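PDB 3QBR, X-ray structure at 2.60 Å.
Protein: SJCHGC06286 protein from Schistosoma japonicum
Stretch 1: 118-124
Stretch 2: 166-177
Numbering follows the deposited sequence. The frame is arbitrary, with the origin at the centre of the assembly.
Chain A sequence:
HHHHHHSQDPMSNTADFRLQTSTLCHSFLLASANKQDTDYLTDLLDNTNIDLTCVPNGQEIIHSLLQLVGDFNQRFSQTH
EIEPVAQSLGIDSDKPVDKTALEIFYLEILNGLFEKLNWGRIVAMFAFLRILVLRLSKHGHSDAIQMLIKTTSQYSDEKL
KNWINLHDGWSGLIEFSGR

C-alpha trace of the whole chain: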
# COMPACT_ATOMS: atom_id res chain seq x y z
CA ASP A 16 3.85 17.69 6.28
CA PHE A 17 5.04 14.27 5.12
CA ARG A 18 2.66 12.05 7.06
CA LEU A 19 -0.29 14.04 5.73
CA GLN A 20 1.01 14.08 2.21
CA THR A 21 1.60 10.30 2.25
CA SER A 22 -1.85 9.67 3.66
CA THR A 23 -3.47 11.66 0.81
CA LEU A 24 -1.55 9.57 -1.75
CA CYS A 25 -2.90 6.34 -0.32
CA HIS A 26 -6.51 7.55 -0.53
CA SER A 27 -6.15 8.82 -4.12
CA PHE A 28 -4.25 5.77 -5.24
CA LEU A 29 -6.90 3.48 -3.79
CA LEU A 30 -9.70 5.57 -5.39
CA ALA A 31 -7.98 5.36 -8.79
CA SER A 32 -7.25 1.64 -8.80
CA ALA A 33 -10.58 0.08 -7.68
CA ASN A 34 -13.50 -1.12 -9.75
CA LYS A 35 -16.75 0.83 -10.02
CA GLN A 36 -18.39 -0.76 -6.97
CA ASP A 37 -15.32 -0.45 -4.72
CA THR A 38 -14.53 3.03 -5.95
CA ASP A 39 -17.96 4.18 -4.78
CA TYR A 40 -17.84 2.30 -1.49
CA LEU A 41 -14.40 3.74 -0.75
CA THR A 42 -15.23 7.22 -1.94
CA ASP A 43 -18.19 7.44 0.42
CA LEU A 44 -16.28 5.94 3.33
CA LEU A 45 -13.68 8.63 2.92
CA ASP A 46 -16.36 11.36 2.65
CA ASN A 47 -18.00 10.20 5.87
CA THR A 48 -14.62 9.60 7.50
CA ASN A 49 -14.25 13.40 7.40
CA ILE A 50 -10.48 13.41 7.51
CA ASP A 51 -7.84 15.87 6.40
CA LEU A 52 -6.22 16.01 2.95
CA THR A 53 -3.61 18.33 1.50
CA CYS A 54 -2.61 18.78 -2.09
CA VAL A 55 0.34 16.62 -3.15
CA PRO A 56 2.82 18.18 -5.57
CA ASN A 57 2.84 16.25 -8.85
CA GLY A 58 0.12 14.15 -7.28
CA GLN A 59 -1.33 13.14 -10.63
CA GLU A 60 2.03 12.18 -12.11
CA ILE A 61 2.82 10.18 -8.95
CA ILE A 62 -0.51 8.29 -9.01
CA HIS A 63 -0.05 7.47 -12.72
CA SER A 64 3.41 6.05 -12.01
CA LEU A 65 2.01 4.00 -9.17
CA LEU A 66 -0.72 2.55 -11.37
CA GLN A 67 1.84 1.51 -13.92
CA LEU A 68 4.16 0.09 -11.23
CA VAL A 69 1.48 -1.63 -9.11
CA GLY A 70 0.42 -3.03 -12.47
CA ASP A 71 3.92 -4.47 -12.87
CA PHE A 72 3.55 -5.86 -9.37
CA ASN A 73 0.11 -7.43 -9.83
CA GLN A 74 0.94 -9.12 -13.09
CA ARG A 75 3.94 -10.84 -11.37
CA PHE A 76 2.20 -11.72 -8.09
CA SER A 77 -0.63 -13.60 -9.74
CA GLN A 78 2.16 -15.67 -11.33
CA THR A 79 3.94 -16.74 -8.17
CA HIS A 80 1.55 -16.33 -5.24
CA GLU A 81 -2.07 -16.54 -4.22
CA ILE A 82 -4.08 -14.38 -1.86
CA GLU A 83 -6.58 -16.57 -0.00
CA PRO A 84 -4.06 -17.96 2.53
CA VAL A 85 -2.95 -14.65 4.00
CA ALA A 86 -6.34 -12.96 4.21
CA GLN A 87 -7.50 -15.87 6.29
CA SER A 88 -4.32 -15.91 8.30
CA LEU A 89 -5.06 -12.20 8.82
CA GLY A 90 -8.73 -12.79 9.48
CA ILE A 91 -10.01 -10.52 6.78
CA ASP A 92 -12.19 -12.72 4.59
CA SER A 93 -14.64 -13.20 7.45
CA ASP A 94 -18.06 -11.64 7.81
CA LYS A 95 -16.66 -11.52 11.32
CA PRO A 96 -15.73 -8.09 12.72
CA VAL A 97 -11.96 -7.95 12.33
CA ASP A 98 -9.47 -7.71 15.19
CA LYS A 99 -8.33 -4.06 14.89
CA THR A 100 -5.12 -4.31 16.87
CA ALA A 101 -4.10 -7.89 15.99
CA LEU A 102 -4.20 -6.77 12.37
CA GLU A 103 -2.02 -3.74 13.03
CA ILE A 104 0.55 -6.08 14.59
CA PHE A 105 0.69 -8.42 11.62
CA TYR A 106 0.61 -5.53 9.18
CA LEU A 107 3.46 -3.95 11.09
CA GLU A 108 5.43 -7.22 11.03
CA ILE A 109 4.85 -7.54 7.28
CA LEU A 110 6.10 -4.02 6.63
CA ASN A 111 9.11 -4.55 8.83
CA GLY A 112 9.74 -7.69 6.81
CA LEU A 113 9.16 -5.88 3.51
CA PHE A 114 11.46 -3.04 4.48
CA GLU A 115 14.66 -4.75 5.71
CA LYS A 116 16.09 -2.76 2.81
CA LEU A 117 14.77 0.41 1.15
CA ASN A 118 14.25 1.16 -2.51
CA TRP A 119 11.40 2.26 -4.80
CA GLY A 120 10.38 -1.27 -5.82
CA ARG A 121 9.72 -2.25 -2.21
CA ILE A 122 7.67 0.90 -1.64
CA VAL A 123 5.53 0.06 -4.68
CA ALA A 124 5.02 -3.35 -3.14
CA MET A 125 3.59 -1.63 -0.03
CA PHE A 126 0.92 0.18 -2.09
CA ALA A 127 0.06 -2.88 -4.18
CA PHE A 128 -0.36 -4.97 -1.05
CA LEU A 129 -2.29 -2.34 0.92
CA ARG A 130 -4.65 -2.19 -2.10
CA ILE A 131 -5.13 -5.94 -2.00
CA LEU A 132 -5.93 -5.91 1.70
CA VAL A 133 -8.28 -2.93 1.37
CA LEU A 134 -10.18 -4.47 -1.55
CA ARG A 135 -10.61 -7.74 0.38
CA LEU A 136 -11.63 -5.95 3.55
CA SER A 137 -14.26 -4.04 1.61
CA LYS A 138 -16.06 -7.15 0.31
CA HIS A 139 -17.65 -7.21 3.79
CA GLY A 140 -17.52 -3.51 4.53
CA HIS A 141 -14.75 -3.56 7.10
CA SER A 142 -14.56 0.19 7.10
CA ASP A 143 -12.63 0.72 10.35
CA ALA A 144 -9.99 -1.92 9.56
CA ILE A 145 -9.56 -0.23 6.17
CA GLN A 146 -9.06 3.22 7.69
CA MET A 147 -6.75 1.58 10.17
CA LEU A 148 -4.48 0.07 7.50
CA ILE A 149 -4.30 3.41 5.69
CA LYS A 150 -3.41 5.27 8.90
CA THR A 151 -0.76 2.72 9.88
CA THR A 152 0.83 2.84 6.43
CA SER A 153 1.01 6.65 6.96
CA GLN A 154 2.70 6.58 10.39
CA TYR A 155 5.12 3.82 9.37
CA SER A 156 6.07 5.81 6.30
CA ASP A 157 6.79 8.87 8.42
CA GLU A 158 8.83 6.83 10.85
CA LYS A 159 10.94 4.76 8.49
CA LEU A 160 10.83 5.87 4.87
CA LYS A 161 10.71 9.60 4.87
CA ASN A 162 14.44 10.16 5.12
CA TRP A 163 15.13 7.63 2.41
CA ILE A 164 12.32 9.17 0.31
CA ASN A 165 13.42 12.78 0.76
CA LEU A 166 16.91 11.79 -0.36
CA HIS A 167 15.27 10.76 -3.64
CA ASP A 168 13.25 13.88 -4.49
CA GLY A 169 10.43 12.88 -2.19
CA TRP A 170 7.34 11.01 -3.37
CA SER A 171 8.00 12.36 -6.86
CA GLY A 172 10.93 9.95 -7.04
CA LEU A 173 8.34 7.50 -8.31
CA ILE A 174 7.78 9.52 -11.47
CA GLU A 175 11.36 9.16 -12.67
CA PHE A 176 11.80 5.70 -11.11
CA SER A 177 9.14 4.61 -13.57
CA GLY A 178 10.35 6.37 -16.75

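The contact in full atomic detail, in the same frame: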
# COMPACT_ATOMS: atom_id res chain seq x y z
N ASN A 118 14.13 0.64 -1.14
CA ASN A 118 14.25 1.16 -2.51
C ASN A 118 12.82 1.36 -3.04
O ASN A 118 11.86 0.91 -2.40
CB ASN A 118 15.04 0.19 -3.39
CG ASN A 118 14.49 -1.23 -3.34
OD1 ASN A 118 13.42 -1.51 -3.88
ND2 ASN A 118 15.23 -2.14 -2.70
N TRP A 119 12.70 2.02 -4.18
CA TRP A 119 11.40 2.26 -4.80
C TRP A 119 10.54 1.00 -4.99
O TRP A 119 9.37 0.99 -4.61
CB TRP A 119 11.55 3.00 -6.13
CG TRP A 119 11.90 4.43 -5.92
CD1 TRP A 119 12.96 5.11 -6.45
CD2 TRP A 119 11.21 5.37 -5.09
NE1 TRP A 119 12.96 6.41 -6.02
CE2 TRP A 119 11.89 6.60 -5.17
CE3 TRP A 119 10.07 5.29 -4.29
CZ2 TRP A 119 11.48 7.75 -4.50
CZ3 TRP A 119 9.66 6.43 -3.61
CH2 TRP A 119 10.36 7.65 -3.72
N GLY A 120 11.13 -0.06 -5.56
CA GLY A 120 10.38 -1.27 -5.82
C GLY A 120 9.66 -1.84 -4.60
O GLY A 120 8.56 -2.37 -4.71
N ARG A 121 10.30 -1.75 -3.45
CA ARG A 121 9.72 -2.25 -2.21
C ARG A 121 8.60 -1.33 -1.72
O ARG A 121 7.66 -1.79 -1.04
CB ARG A 121 10.80 -2.38 -1.13
CG ARG A 121 11.64 -3.64 -1.24
CD ARG A 121 12.98 -3.52 -0.46
NE ARG A 121 13.83 -4.66 -0.78
CZ ARG A 121 14.11 -5.66 0.05
NH1 ARG A 121 13.65 -5.66 1.29
NH2 ARG A 121 14.86 -6.67 -0.38
N ILE A 122 8.71 -0.04 -2.03
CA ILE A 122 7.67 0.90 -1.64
C ILE A 122 6.40 0.62 -2.46
O ILE A 122 5.31 0.43 -1.90
CB ILE A 122 8.19 2.37 -1.73
CG1 ILE A 122 9.11 2.65 -0.53
CG2 ILE A 122 7.05 3.36 -1.74
CD1 ILE A 122 10.04 3.85 -0.72
N VAL A 123 6.56 0.54 -3.78
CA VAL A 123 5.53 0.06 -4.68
C VAL A 123 4.81 -1.16 -4.13
O VAL A 123 3.57 -1.23 -4.11
CB VAL A 123 6.12 -0.34 -6.03
CG1 VAL A 123 5.15 -1.23 -6.76
CG2 VAL A 123 6.46 0.89 -6.86
N ALA A 124 5.59 -2.14 -3.69
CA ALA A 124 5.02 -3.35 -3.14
C ALA A 124 4.12 -3.05 -1.94
O ALA A 124 3.16 -3.76 -1.70
CB ALA A 124 6.13 -4.33 -2.78
N LEU A 166 15.61 11.87 0.31
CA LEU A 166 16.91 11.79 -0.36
C LEU A 166 16.75 11.53 -1.85
O LEU A 166 17.70 11.75 -2.63
CB LEU A 166 17.79 10.71 0.27
CG LEU A 166 18.18 10.92 1.74
CD1 LEU A 166 19.41 10.09 2.07
CD2 LEU A 166 18.44 12.39 2.09
N HIS A 167 15.56 11.09 -2.24
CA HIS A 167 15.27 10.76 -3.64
C HIS A 167 14.18 11.63 -4.28
O HIS A 167 13.41 11.15 -5.10
CB HIS A 167 14.90 9.29 -3.78
CG HIS A 167 15.97 8.35 -3.32
ND1 HIS A 167 16.72 7.61 -4.20
CD2 HIS A 167 16.40 8.03 -2.08
CE1 HIS A 167 17.58 6.86 -3.52
NE2 HIS A 167 17.40 7.10 -2.24
N ASP A 168 14.15 12.90 -3.89
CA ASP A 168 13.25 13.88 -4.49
C ASP A 168 11.85 13.75 -3.93
O ASP A 168 10.90 14.24 -4.53
CB ASP A 168 13.20 13.75 -6.00
CG ASP A 168 14.56 13.69 -6.62
OD1 ASP A 168 14.71 12.95 -7.63
OD2 ASP A 168 15.48 14.37 -6.10
N GLY A 169 11.73 13.07 -2.79
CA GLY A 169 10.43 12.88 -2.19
C GLY A 169 9.58 11.88 -2.97
O GLY A 169 10.07 11.08 -3.78
N TRP A 170 8.27 11.94 -2.74
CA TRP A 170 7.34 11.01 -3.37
C TRP A 170 7.41 11.07 -4.88
O TRP A 170 7.05 10.12 -5.54
CB TRP A 170 5.92 11.30 -2.90
CG TRP A 170 5.61 10.67 -1.59
CD1 TRP A 170 5.18 11.30 -0.45
CD2 TRP A 170 5.69 9.27 -1.28
NE1 TRP A 170 4.97 10.37 0.55
CE2 TRP A 170 5.28 9.12 0.07
CE3 TRP A 170 6.04 8.13 -2.02
CZ2 TRP A 170 5.24 7.86 0.70
CZ3 TRP A 170 5.99 6.90 -1.40
CH2 TRP A 170 5.60 6.77 -0.04
N SER A 171 7.87 12.20 -5.41
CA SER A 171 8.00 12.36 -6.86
C SER A 171 9.09 11.49 -7.45
O SER A 171 9.17 11.37 -8.66
CB SER A 171 8.27 13.81 -7.24
OG SER A 171 7.23 14.65 -6.81
N GLY A 172 9.94 10.92 -6.60
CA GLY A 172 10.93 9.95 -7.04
C GLY A 172 10.29 8.92 -7.95
O GLY A 172 10.85 8.53 -8.99
N LEU A 173 9.08 8.51 -7.57
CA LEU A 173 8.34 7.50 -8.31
C LEU A 173 8.20 7.84 -9.81
O LEU A 173 8.27 6.96 -10.68
CB LEU A 173 6.97 7.28 -7.65
CG LEU A 173 7.02 6.64 -6.26
CD1 LEU A 173 5.74 6.93 -5.50
CD2 LEU A 173 7.29 5.11 -6.35
N ILE A 174 8.00 9.11 -10.10
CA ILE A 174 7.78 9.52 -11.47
C ILE A 174 8.97 9.08 -12.33
O ILE A 174 8.82 8.29 -13.26
CB ILE A 174 7.56 11.03 -11.56
CG1 ILE A 174 6.29 11.42 -10.79
CG2 ILE A 174 7.47 11.46 -13.02
CD1 ILE A 174 6.07 12.90 -10.67
N GLU A 175 10.15 9.56 -11.97
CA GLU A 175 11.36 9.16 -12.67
C GLU A 175 11.67 7.66 -12.51
O GLU A 175 12.00 7.01 -13.49
CB GLU A 175 12.54 9.99 -12.16
CG GLU A 175 13.71 10.07 -13.13
CD GLU A 175 14.74 11.09 -12.67
OE1 GLU A 175 15.80 11.23 -13.33
OE2 GLU A 175 14.50 11.77 -11.64
N PHE A 176 11.55 7.13 -11.31
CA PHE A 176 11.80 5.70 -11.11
C PHE A 176 11.14 4.87 -12.21
O PHE A 176 11.67 3.84 -12.64
CB PHE A 176 11.27 5.23 -9.75
CG PHE A 176 11.43 3.75 -9.51
CD1 PHE A 176 12.69 3.17 -9.44
CD2 PHE A 176 10.31 2.94 -9.36
CE1 PHE A 176 12.83 1.79 -9.22
CE2 PHE A 176 10.44 1.56 -9.13
CZ PHE A 176 11.70 0.99 -9.07
N SER A 177 10.00 5.36 -12.67
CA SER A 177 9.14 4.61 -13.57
C SER A 177 9.33 4.93 -15.05
O SER A 177 8.72 4.28 -15.88
CB SER A 177 7.68 4.86 -13.20
OG SER A 177 7.37 6.24 -13.35

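The most striking feature of this contact is its dependence on one side chain: Trp119, in the first turn of its helix, touches six residues of the other stretch, and no hydrogen bond crosses between the two. Its CA-to-CB bond points toward the second stretch, and a chi1 in the m well carries the indole across it. Gly172 makes room for the ring. Its CA lies 3.4 Å from Trp119 CZ2, and a CB built there would fall about 2.0 Å from that same atom, so only glycine fits against the indole in this position. At the ring edge, Gly169 O comes within 3.4 Å of Trp119 CH2; this carbonyl already accepts from Gly172 N, closing a turn, and the positive phi of Gly169 favours glycine.

Phe176 packs differently. Trp119 CB sits 3.2 Å from the centroid of the Phe176 ring, almost on its normal, a CH-pi contact that a flat aromatic face suits well. The CA-to-CB bond of Leu173 points sideways, but the end of its side chain comes nearer, bringing Leu173 CD2 to 3.5 Å from Trp119 CE3. Farther along the helix, Ile122 CG2 meets the edge of the Trp170 ring, 3.7 Å from CZ3. Asn118 caps the helix: its OD1 accepts from Arg121 N at 3.2 Å, satisfying an amide in the first turn.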